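Local coordinates for MdcA (Pseudomonas aeruginosa, PDB 5VIT), which forms the alpha subunit of malonate decarboxylase and probably acts as a transferase that replaces the acetyl group on the enzyme's carrier protein with malonyl, at residues 249-254 with 468-473; 368-373 with 451-456; 421-426 with 462-467. All coordinates share one frame; numbering follows the deposited sequence.

Contact 1. Residues 249-254 with 468-473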
# COMPACT_ATOMS: atom_id res chain seq x y z
N TYR A 249 -12.50 -3.68 3.60
CA TYR A 249 -13.92 -3.97 3.58
C TYR A 249 -14.44 -3.89 2.14
O TYR A 249 -15.09 -4.82 1.66
CB TYR A 249 -14.70 -2.99 4.46
CG TYR A 249 -14.43 -3.12 5.94
CD1 TYR A 249 -15.09 -2.29 6.86
CD2 TYR A 249 -13.54 -4.07 6.44
CE1 TYR A 249 -14.86 -2.39 8.22
CE2 TYR A 249 -13.31 -4.19 7.81
CZ TYR A 249 -13.96 -3.34 8.69
OH TYR A 249 -13.73 -3.43 10.04
N GLN A 250 -14.13 -2.77 1.46
CA GLN A 250 -14.60 -2.58 0.10
C GLN A 250 -13.88 -3.50 -0.86
O GLN A 250 -14.51 -4.13 -1.71
CB GLN A 250 -14.43 -1.13 -0.35
CG GLN A 250 -14.93 -0.87 -1.79
CD GLN A 250 -14.76 0.59 -2.23
OE1 GLN A 250 -14.12 1.39 -1.55
NE2 GLN A 250 -15.34 0.93 -3.37
N ARG A 251 -12.55 -3.57 -0.73
CA ARG A 251 -11.73 -4.42 -1.61
C ARG A 251 -12.23 -5.85 -1.69
O ARG A 251 -12.26 -6.44 -2.77
CB ARG A 251 -10.27 -4.45 -1.14
CG ARG A 251 -9.38 -3.45 -1.82
CD ARG A 251 -8.78 -4.03 -3.09
NE ARG A 251 -7.85 -5.11 -2.76
CZ ARG A 251 -6.98 -5.64 -3.62
NH1 ARG A 251 -6.90 -5.16 -4.87
NH2 ARG A 251 -6.18 -6.64 -3.22
N HIS A 252 -12.60 -6.42 -0.55
CA HIS A 252 -12.96 -7.82 -0.50
C HIS A 252 -14.47 -8.00 -0.36
O HIS A 252 -14.94 -9.11 -0.17
CB HIS A 252 -12.21 -8.53 0.64
CG HIS A 252 -10.72 -8.45 0.53
ND1 HIS A 252 -10.04 -8.92 -0.57
CD2 HIS A 252 -9.78 -7.94 1.36
CE1 HIS A 252 -8.74 -8.71 -0.41
NE2 HIS A 252 -8.56 -8.11 0.75
N ASN A 253 -15.21 -6.90 -0.46
CA ASN A 253 -16.67 -6.95 -0.40
C ASN A 253 -17.15 -7.63 0.89
O ASN A 253 -17.87 -8.64 0.86
CB ASN A 253 -17.26 -7.66 -1.63
CG ASN A 253 -18.77 -7.48 -1.75
OD1 ASN A 253 -19.32 -6.45 -1.35
ND2 ASN A 253 -19.44 -8.48 -2.32
N VAL A 254 -16.74 -7.07 2.02
CA VAL A 254 -17.04 -7.65 3.31
C VAL A 254 -18.47 -7.35 3.76
O VAL A 254 -18.83 -6.19 3.94
CB VAL A 254 -16.05 -7.14 4.37
CG1 VAL A 254 -16.49 -7.57 5.78
CG2 VAL A 254 -14.63 -7.61 4.04
N ILE A 468 -1.23 -1.21 4.23
CA ILE A 468 -1.75 -2.55 4.40
C ILE A 468 -0.77 -3.54 3.78
O ILE A 468 -0.37 -3.37 2.64
CB ILE A 468 -3.14 -2.72 3.74
CG1 ILE A 468 -4.14 -1.73 4.34
CG2 ILE A 468 -3.63 -4.17 3.90
CD1 ILE A 468 -5.51 -1.62 3.59
N ALA A 469 -0.38 -4.56 4.53
CA ALA A 469 0.30 -5.70 3.94
C ALA A 469 -0.71 -6.81 3.73
O ALA A 469 -1.35 -7.25 4.69
CB ALA A 469 1.44 -6.18 4.84
N TYR A 470 -0.88 -7.23 2.47
CA TYR A 470 -1.86 -8.29 2.12
C TYR A 470 -1.24 -9.68 2.25
O TYR A 470 -0.95 -10.34 1.24
CB TYR A 470 -2.38 -8.08 0.69
CG TYR A 470 -3.24 -6.84 0.52
CD1 TYR A 470 -2.68 -5.64 0.09
CD2 TYR A 470 -4.60 -6.87 0.80
CE1 TYR A 470 -3.47 -4.51 -0.07
CE2 TYR A 470 -5.40 -5.73 0.65
CZ TYR A 470 -4.82 -4.56 0.21
OH TYR A 470 -5.59 -3.41 0.05
N LEU A 471 -1.04 -10.11 3.49
CA LEU A 471 -0.31 -11.33 3.80
C LEU A 471 -0.91 -12.58 3.16
O LEU A 471 -0.20 -13.56 2.91
CB LEU A 471 -0.25 -11.53 5.33
CG LEU A 471 0.39 -10.42 6.19
CD1 LEU A 471 0.71 -10.90 7.62
CD2 LEU A 471 1.62 -9.86 5.54
N TYR A 472 -2.21 -12.56 2.89
CA TYR A 472 -2.83 -13.77 2.35
C TYR A 472 -2.25 -14.11 0.99
O TYR A 472 -2.39 -15.24 0.53
CB TYR A 472 -4.34 -13.62 2.27
CG TYR A 472 -4.85 -12.74 1.14
CD1 TYR A 472 -5.00 -11.38 1.32
CD2 TYR A 472 -5.23 -13.30 -0.08
CE1 TYR A 472 -5.48 -10.58 0.30
CE2 TYR A 472 -5.71 -12.51 -1.11
CZ TYR A 472 -5.84 -11.14 -0.91
OH TYR A 472 -6.32 -10.34 -1.90
N LYS A 473 -1.60 -13.13 0.37
CA LYS A 473 -0.97 -13.33 -0.94
C LYS A 473 0.44 -13.92 -0.83
O LYS A 473 0.99 -14.39 -1.82
CB LYS A 473 -0.91 -11.99 -1.70
CG LYS A 473 -2.29 -11.40 -2.06
CD LYS A 473 -2.10 -10.01 -2.65
CE LYS A 473 -3.31 -9.50 -3.42
NZ LYS A 473 -3.19 -8.02 -3.71
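R251 reaches from the turn after a helix to the ring of Y470, the hydroxyl of Y472 and the amine of K473, and its side chain can be followed atom by atom. CB sits over the centre of the imidazole of its own neighbour H252, 4.3 Å above the ring plane. The chain bends about CB-CG (chi2 -89°) and bends again about CG-CD, which swings the guanidinium across the ring of Y470. NE passes 4.0 Å from Y470 OH, a hydroxyl already committed to the carbonyl of G247. CZ then lies 5.0 Å from the centroid of the Y470 ring and 29° off its normal, an off-centre cation-pi contact, with NH2 over the rim of that face; I468 CG2 fills the opposite face. At the tip, R251 NH2 meets K473 NZ at 3.3 Å. Both are donors with like charge, so this is proximity and not a bond, and K473 NZ is instead held by G509 O.

H252 fills the second half of the contact. Its CE1 edge comes tip to tip with Y472, 3.3 Å from OH, while the two rings meet obliquely with planes 79° apart. Hydrogen bonds from H252 ND1 to D401 and between H252 NE2 and H461 fix the imidazole's rotation.

The turn that presents both side chains is a Schellman motif: N253 has positive phi, and V254 N returns to Y249 O at 2.8 Å. The contact joins the C-terminal end of helix 235-250 to the chain leaving strand 467-469, where Y470 centres an inverse gamma turn, with strand 461-464 alongside and helix 477-486 packed against A469 and L471.

Contact 2. Residues 368-373 with 451-456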
# COMPACT_ATOMS: atom_id res chain seq x y z
N SER A 368 1.29 -12.44 17.02
CA SER A 368 0.75 -11.29 17.71
C SER A 368 0.41 -11.63 19.15
O SER A 368 -0.10 -12.72 19.43
CB SER A 368 -0.50 -10.79 16.97
OG SER A 368 -1.28 -9.93 17.77
N SER A 369 0.68 -10.72 20.08
CA SER A 369 0.34 -10.99 21.48
C SER A 369 0.08 -9.73 22.31
O SER A 369 0.60 -8.65 22.01
CB SER A 369 1.47 -11.81 22.12
OG SER A 369 1.14 -12.13 23.45
N THR A 370 -0.71 -9.87 23.38
CA THR A 370 -0.88 -8.80 24.37
C THR A 370 -0.07 -9.11 25.63
O THR A 370 0.02 -8.28 26.54
CB THR A 370 -2.36 -8.59 24.77
OG1 THR A 370 -2.94 -9.85 25.15
CG2 THR A 370 -3.17 -7.96 23.63
N VAL A 371 0.51 -10.30 25.69
CA VAL A 371 1.33 -10.69 26.84
C VAL A 371 2.70 -10.03 26.78
O VAL A 371 3.52 -10.38 25.92
CB VAL A 371 1.54 -12.21 26.92
CG1 VAL A 371 2.61 -12.53 27.97
CG2 VAL A 371 0.23 -12.91 27.22
N THR A 372 2.94 -9.09 27.67
CA THR A 372 4.24 -8.43 27.74
C THR A 372 4.88 -8.74 29.08
O THR A 372 4.21 -9.27 29.97
CB THR A 372 4.11 -6.92 27.55
OG1 THR A 372 3.27 -6.38 28.57
CG2 THR A 372 3.51 -6.60 26.17
N ARG A 373 6.15 -8.38 29.24
CA ARG A 373 6.93 -8.80 30.41
C ARG A 373 6.24 -8.49 31.74
O ARG A 373 5.78 -7.36 31.98
CB ARG A 373 8.33 -8.15 30.39
CG ARG A 373 9.21 -8.59 31.55
CD ARG A 373 10.56 -7.89 31.60
NE ARG A 373 11.35 -8.32 32.75
CZ ARG A 373 11.30 -7.77 33.96
NH1 ARG A 373 10.49 -6.74 34.19
NH2 ARG A 373 12.06 -8.24 34.95
N PRO A 451 2.59 -17.80 24.95
CA PRO A 451 1.20 -17.36 24.88
C PRO A 451 1.04 -16.34 23.73
O PRO A 451 1.17 -15.14 23.93
CB PRO A 451 0.97 -16.71 26.25
CG PRO A 451 2.35 -16.25 26.68
CD PRO A 451 3.30 -17.26 26.13
N VAL A 452 0.79 -16.87 22.54
CA VAL A 452 0.51 -16.10 21.34
C VAL A 452 -1.00 -15.90 21.19
O VAL A 452 -1.77 -16.86 21.26
CB VAL A 452 1.06 -16.81 20.08
CG1 VAL A 452 0.53 -16.16 18.80
CG2 VAL A 452 2.57 -16.81 20.10
N MET A 453 -1.42 -14.66 20.98
CA MET A 453 -2.83 -14.35 20.80
C MET A 453 -3.32 -14.82 19.43
O MET A 453 -4.30 -15.56 19.31
CB MET A 453 -3.07 -12.85 20.96
CG MET A 453 -4.51 -12.43 20.82
SD MET A 453 -4.74 -10.67 21.11
CE MET A 453 -4.10 -10.00 19.56
N ILE A 454 -2.64 -14.37 18.39
CA ILE A 454 -2.99 -14.75 17.03
C ILE A 454 -1.69 -15.07 16.32
O ILE A 454 -0.74 -14.27 16.36
CB ILE A 454 -3.77 -13.61 16.32
CG1 ILE A 454 -5.18 -13.46 16.92
CG2 ILE A 454 -3.83 -13.86 14.83
CD1 ILE A 454 -5.85 -12.12 16.58
N TYR A 455 -1.62 -16.25 15.69
CA TYR A 455 -0.40 -16.66 14.99
C TYR A 455 -0.28 -16.01 13.62
O TYR A 455 -1.28 -15.81 12.92
CB TYR A 455 -0.32 -18.19 14.87
CG TYR A 455 -0.02 -18.87 16.20
CD1 TYR A 455 -1.05 -19.21 17.08
CD2 TYR A 455 1.29 -19.15 16.59
CE1 TYR A 455 -0.78 -19.82 18.30
CE2 TYR A 455 1.57 -19.75 17.80
CZ TYR A 455 0.53 -20.09 18.66
OH TYR A 455 0.80 -20.69 19.87
N GLY A 456 0.95 -15.69 13.24
CA GLY A 456 1.22 -15.02 11.99
C GLY A 456 0.70 -15.72 10.74
O GLY A 456 0.44 -15.06 9.74
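V371 and P451 set their side chains at about a right angle, the valine's CG1 resting 3.9 Å from CG of the proline ring, and CG2 meeting the same ring. Beside them S369 OG, anti to its backbone N (chi1 -177°), donates to P451 O at 3.0 Å, almost in line with the carbonyl. S369 OG also accepts from V371 N, closing an ST turn, so one bond given and one received limit its rotation and tie the valine's backbone to the proline's.

M453 runs along S368 to T370. Its CG is anti to the backbone N, and the chain stays extended through chi2, which puts SD 4.0 Å from T370 CG2, the two side chains passing obliquely. The bend at chi3 (76°) then puts CE 3.3 Å from S368 OG. That hydroxyl is satisfied by T359 and Q419, so the methyl packs against an oxygen already in use. T370 OG1, by contrast, is buried here without a partner in the model.

Backbone bonds join the two segments at S368. S368 N donates to I454 O at 2.8 Å, and S368 O accepts from two consecutive amides: M453 N at 2.8 Å, in the carbonyl plane, and I454 N at 3.2 Å, tilted 34° from it. Two residues facing one is the signature of a classic beta bulge, and S368 with I454 forms a single antiparallel bridge.

Strand 368-369 is an edge of the small mixed sheet with strands 361-363 and 432-433, and the loop after helix 437-445 lines its flank. That helix packs on S369, V371 and P451, whereas helix 382-385 and strand 416-420 cover M453 and I454.

Contact 3. Residues 421-426 with 462-467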
# COMPACT_ATOMS: atom_id res chain seq x y z
N VAL A 421 -2.95 -1.93 13.80
CA VAL A 421 -2.20 -1.39 14.90
C VAL A 421 -1.19 -0.37 14.38
O VAL A 421 -0.68 -0.49 13.26
CB VAL A 421 -1.51 -2.54 15.69
CG1 VAL A 421 -0.41 -3.19 14.85
CG2 VAL A 421 -0.99 -2.07 17.01
N GLU A 422 -0.93 0.64 15.21
CA GLU A 422 0.11 1.62 14.93
C GLU A 422 1.49 0.97 15.03
O GLU A 422 1.68 0.03 15.81
CB GLU A 422 -0.01 2.80 15.91
CG GLU A 422 0.08 4.11 15.20
CD GLU A 422 0.20 5.30 16.12
OE1 GLU A 422 1.08 6.13 15.84
OE2 GLU A 422 -0.60 5.44 17.07
N THR A 423 2.45 1.47 14.26
CA THR A 423 3.79 0.88 14.28
C THR A 423 4.45 0.99 15.64
O THR A 423 5.36 0.21 15.95
CB THR A 423 4.73 1.51 13.25
OG1 THR A 423 4.68 2.93 13.37
CG2 THR A 423 4.29 1.12 11.84
N PHE A 424 4.02 1.98 16.42
CA PHE A 424 4.50 2.17 17.79
C PHE A 424 3.34 2.30 18.75
O PHE A 424 2.27 2.79 18.39
CB PHE A 424 5.39 3.42 17.92
CG PHE A 424 6.78 3.24 17.37
CD1 PHE A 424 7.00 3.22 16.00
CD2 PHE A 424 7.86 3.12 18.23
CE1 PHE A 424 8.29 3.08 15.51
CE2 PHE A 424 9.14 2.95 17.74
CZ PHE A 424 9.36 2.94 16.38
N GLN A 425 3.59 1.86 19.97
CA GLN A 425 2.65 1.94 21.06
C GLN A 425 2.83 3.27 21.77
O GLN A 425 3.94 3.80 21.82
CB GLN A 425 2.86 0.78 22.03
CG GLN A 425 2.75 -0.59 21.36
CD GLN A 425 1.29 -0.98 21.10
OE1 GLN A 425 0.47 -0.94 22.03
NE2 GLN A 425 0.96 -1.34 19.86
N ASP A 426 1.73 3.80 22.31
CA ASP A 426 1.71 5.07 23.04
C ASP A 426 2.95 5.38 23.92
O ASP A 426 3.49 6.48 23.86
CB ASP A 426 0.44 5.12 23.90
CG ASP A 426 -0.81 4.72 23.12
OD1 ASP A 426 -0.88 5.04 21.90
OD2 ASP A 426 -1.69 4.05 23.71
N VAL A 462 -2.14 -7.11 7.55
CA VAL A 462 -1.60 -6.26 8.59
C VAL A 462 -1.84 -4.82 8.18
O VAL A 462 -1.44 -4.40 7.09
CB VAL A 462 -0.11 -6.51 8.85
CG1 VAL A 462 0.48 -5.38 9.72
CG2 VAL A 462 0.07 -7.84 9.53
N LEU A 463 -2.54 -4.09 9.04
CA LEU A 463 -2.91 -2.73 8.74
C LEU A 463 -2.28 -1.82 9.77
O LEU A 463 -2.45 -2.01 10.98
CB LEU A 463 -4.43 -2.57 8.71
CG LEU A 463 -5.04 -1.16 8.82
CD1 LEU A 463 -4.40 -0.14 7.88
CD2 LEU A 463 -6.56 -1.23 8.61
N THR A 464 -1.59 -0.81 9.25
CA THR A 464 -0.74 0.07 10.03
C THR A 464 -0.97 1.52 9.54
O THR A 464 -1.52 1.69 8.47
CB THR A 464 0.71 -0.44 9.86
OG1 THR A 464 1.12 -1.25 10.98
CG2 THR A 464 1.63 0.62 9.60
N GLU A 465 -0.56 2.55 10.27
CA GLU A 465 -0.65 3.91 9.71
C GLU A 465 0.18 4.09 8.41
O GLU A 465 -0.05 5.03 7.66
CB GLU A 465 -0.21 4.97 10.76
CG GLU A 465 1.29 5.21 10.91
CD GLU A 465 2.00 4.22 11.83
OE1 GLU A 465 1.40 3.20 12.21
OE2 GLU A 465 3.17 4.47 12.19
N GLU A 466 1.13 3.18 8.16
CA GLU A 466 1.93 3.16 6.94
C GLU A 466 1.21 2.57 5.73
O GLU A 466 1.44 2.98 4.59
CB GLU A 466 3.21 2.35 7.17
CG GLU A 466 4.08 2.91 8.28
CD GLU A 466 4.97 4.02 7.78
OE1 GLU A 466 5.59 3.85 6.70
OE2 GLU A 466 5.07 5.06 8.45
N GLY A 467 0.35 1.58 5.98
CA GLY A 467 -0.31 0.90 4.90
C GLY A 467 -0.79 -0.50 5.25
O GLY A 467 -0.76 -0.92 6.41
O HOH W 1 3.52 4.91 15.13
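V421 and L463 join the two backbones through one bond, V421 N to L463 O (2.9 Å, 163° at the hydrogen); the backbones come closest at E422 and T464, CA atoms 5.2 Å apart, and side chains make the other bonds. T464 OG1 donates to V421 O at 3.0 Å, nearly in line with the carbonyl. E465 carries the rest: CG lies between its backbone N and carbonyl carbon (chi1 83°), and a bend at chi2 turns the carboxylate to T423, the two side chains crossing at about a right angle. OE1 accepts T423 N through its syn lone pair at 2.9 Å. OE2 accepts T423 OG1 at 2.5 Å, a length short enough to be treated with caution. On T423's other branch, CG2 packs 3.5 Å from T464 CG2. The carboxylate of E422 stands perpendicular to that of E465, and a water between them donates to E422 OE1 and to E465 OE2, which should ease the closeness of two acids.

The contact continues the pairing one residue past the end of strand 416-420. Helix 235-250 covers E422 and E465 through V236, and F432 of strand 432-433 backs V421 and T464. Alongside lies the chain of MdcC, whose T81 bonds E422 and whose R86 forms a salt bridge with E466.

In the fold
Contacts 1 and 3 share a sheet: strands 461-464 and 467-469 are antiparallel neighbours, joined by A469 N to V462 O (2.8 Å), and helix 235-250 borders both, along its length at contact 3, from V236 to A244, and at its end in contact 1. Contact 2 touches neither, though its segments alternate along the chain with those of contact 3; its centre lies about 15 Å from the centre of the chain, against about 24 Å and 22 Å for the centres of contacts 1 and 3. Contact 2, buried, combines backbone pairing, a serine hydroxyl bond and apolar packing. Contact 1, partly buried, relies on aromatic and cationic groups, whereas contact 3 is buried, rich in carboxylates, and faces the chain of MdcC.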